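Local coordinates for BILBO1_N domain-containing protein (Trypanosoma brucei equiperdum, PDB 7A1I) that binds its partner FPC4 through an N-terminal ubiquitin-like domain, as BILBO2, and probably helps build the trypanosome flagellar pocket collar, at residues A[19-25]-A[38-43]. Residues are numbered along the deposited sequence.
Sequences VNLRFLF and YSTTAF
This is a helix-on-sheet packing contact in the hydrophobic core of a ubiquitin-like (beta-grasp) fold, where helix 32-50 lies across the mixed sheet and residues 38-43 meet strand 17-25, the second arm of the N-terminal hairpin. The strand segment 19-25 is extended, with phi/psi near -120/135 over most of its length; the helix is regular, with hydrogen bonds of 2.9 Å from Ala-42 N to Tyr-38 O and from Phe-43 N to Ser-39 O. The axes of the two segments come within 10.6 Å, with 129° between their N-to-C directions; Leu-21 CA lies 8.3 Å from Ser-39 CA and Phe-23 CA 8.7 Å from Tyr-38 CA. Val-19, Leu-21 and Phe-23 point toward the helix, while Asn-20 points away and hydrogen-bonds through ND2 to Pro-101 O and through OD1 to Gln-85 NE2. The contact is almost wholly apolar; Ser-39 OG, 4.0 Å from Phe-23 CE1, is hydrogen-bonded to Leu-35 O one turn earlier. Ala-42 CB fits between two strand side chains, 3.7 Å from Leu-21 CD1 and, at the ring edge of Phe-23 (chi1 m), 3.8 Å from Phe-23 CZ. At one end Phe-25, whose CA-to-CB bond points sideways, and Tyr-38, both chi1 m, touch edge to edge, CE1 to CE1 at 3.6 Å. At the other, Val-19 CG1 lies 4.0 Å from Phe-43 CE2. Leu-21 (chi1 m, chi2 t) makes a CH-pi contact over one face of the Phe-43 ring, its CD1 3.8 Å from that ring's centroid and 3.4 Å from Phe-43 CE2.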
# COMPACT_ATOMS: atom_id res chain seq x y z
N VAL A 19 -7.42 -0.03 4.09
CA VAL A 19 -6.51 0.54 5.09
C VAL A 19 -5.33 1.17 4.35
O VAL A 19 -4.74 0.53 3.47
CB VAL A 19 -5.99 -0.52 6.08
CG1 VAL A 19 -5.01 0.12 7.07
CG2 VAL A 19 -7.13 -1.17 6.81
N ASN A 20 -5.00 2.40 4.71
CA ASN A 20 -3.98 3.20 4.04
C ASN A 20 -2.93 3.63 5.05
O ASN A 20 -3.28 4.11 6.13
CB ASN A 20 -4.64 4.42 3.37
CG ASN A 20 -3.77 5.04 2.29
OD1 ASN A 20 -2.83 4.43 1.83
ND2 ASN A 20 -4.11 6.25 1.89
N LEU A 21 -1.65 3.43 4.71
CA LEU A 21 -0.49 3.78 5.53
C LEU A 21 0.45 4.73 4.78
O LEU A 21 0.68 4.56 3.58
CB LEU A 21 0.33 2.54 5.92
CG LEU A 21 -0.42 1.40 6.62
CD1 LEU A 21 0.53 0.24 6.89
CD2 LEU A 21 -1.05 1.90 7.90
N ARG A 22 1.02 5.69 5.49
CA ARG A 22 1.99 6.61 4.91
C ARG A 22 3.38 6.29 5.42
O ARG A 22 3.57 6.13 6.64
CB ARG A 22 1.63 8.07 5.24
CG ARG A 22 2.26 9.08 4.30
CD ARG A 22 3.63 9.53 4.77
NE ARG A 22 3.56 10.19 6.06
CZ ARG A 22 3.37 11.50 6.21
NH1 ARG A 22 3.24 12.27 5.14
NH2 ARG A 22 3.33 12.03 7.42
N PHE A 23 4.35 6.24 4.51
CA PHE A 23 5.76 6.05 4.84
C PHE A 23 6.56 7.25 4.33
O PHE A 23 6.34 7.73 3.21
CB PHE A 23 6.32 4.76 4.21
CG PHE A 23 5.69 3.52 4.76
CD1 PHE A 23 4.71 2.84 4.05
CD2 PHE A 23 6.08 3.02 6.00
CE1 PHE A 23 4.12 1.70 4.57
CE2 PHE A 23 5.49 1.88 6.53
CZ PHE A 23 4.52 1.21 5.82
N LEU A 24 7.46 7.74 5.17
CA LEU A 24 8.32 8.88 4.86
C LEU A 24 9.75 8.39 4.66
O LEU A 24 10.31 7.72 5.53
CB LEU A 24 8.28 9.92 5.98
CG LEU A 24 6.99 10.73 6.09
CD1 LEU A 24 6.65 10.98 7.55
CD2 LEU A 24 7.13 12.04 5.33
N PHE A 25 10.34 8.73 3.52
CA PHE A 25 11.71 8.34 3.20
C PHE A 25 12.56 9.59 2.98
O PHE A 25 12.05 10.70 2.84
CB PHE A 25 11.76 7.45 1.96
CG PHE A 25 10.96 6.20 2.08
CD1 PHE A 25 11.55 5.02 2.51
CD2 PHE A 25 9.59 6.20 1.79
CE1 PHE A 25 10.80 3.86 2.64
CE2 PHE A 25 8.84 5.05 1.91
CZ PHE A 25 9.43 3.88 2.34
N TYR A 38 8.68 -3.22 3.82
CA TYR A 38 8.12 -2.37 4.88
C TYR A 38 6.61 -2.53 4.98
O TYR A 38 6.05 -2.65 6.08
CB TYR A 38 8.46 -0.90 4.63
CG TYR A 38 9.90 -0.49 4.92
CD1 TYR A 38 10.34 0.79 4.60
CD2 TYR A 38 10.80 -1.37 5.50
CE1 TYR A 38 11.65 1.18 4.86
CE2 TYR A 38 12.11 -0.99 5.77
CZ TYR A 38 12.53 0.29 5.44
OH TYR A 38 13.82 0.67 5.70
N SER A 39 5.93 -2.54 3.82
CA SER A 39 4.48 -2.69 3.79
C SER A 39 4.05 -4.04 4.34
O SER A 39 3.04 -4.14 5.05
CB SER A 39 3.98 -2.54 2.34
OG SER A 39 4.23 -1.24 1.85
N THR A 40 4.77 -5.11 3.99
CA THR A 40 4.41 -6.43 4.48
C THR A 40 4.56 -6.52 5.99
O THR A 40 3.67 -7.04 6.69
CB THR A 40 5.26 -7.48 3.76
OG1 THR A 40 4.87 -7.52 2.38
CG2 THR A 40 5.10 -8.85 4.41
N THR A 41 5.66 -5.98 6.53
CA THR A 41 5.83 -5.95 7.98
C THR A 41 4.70 -5.15 8.65
O THR A 41 4.11 -5.61 9.64
CB THR A 41 7.18 -5.34 8.36
OG1 THR A 41 8.23 -6.11 7.77
CG2 THR A 41 7.36 -5.35 9.88
N ALA A 42 4.41 -3.96 8.11
CA ALA A 42 3.43 -3.06 8.72
C ALA A 42 2.03 -3.65 8.69
O ALA A 42 1.30 -3.54 9.68
CB ALA A 42 3.44 -1.71 8.01
N PHE A 43 1.64 -4.27 7.58
CA PHE A 43 0.29 -4.80 7.51
C PHE A 43 0.15 -6.11 8.27
O PHE A 43 -0.93 -6.40 8.80
CB PHE A 43 -0.15 -4.98 6.06
CG PHE A 43 -0.54 -3.70 5.39
CD1 PHE A 43 0.04 -3.34 4.17
CD2 PHE A 43 -1.46 -2.85 5.97
CE1 PHE A 43 -0.30 -2.16 3.55
CE2 PHE A 43 -1.81 -1.66 5.35
CZ PHE A 43 -1.23 -1.31 4.14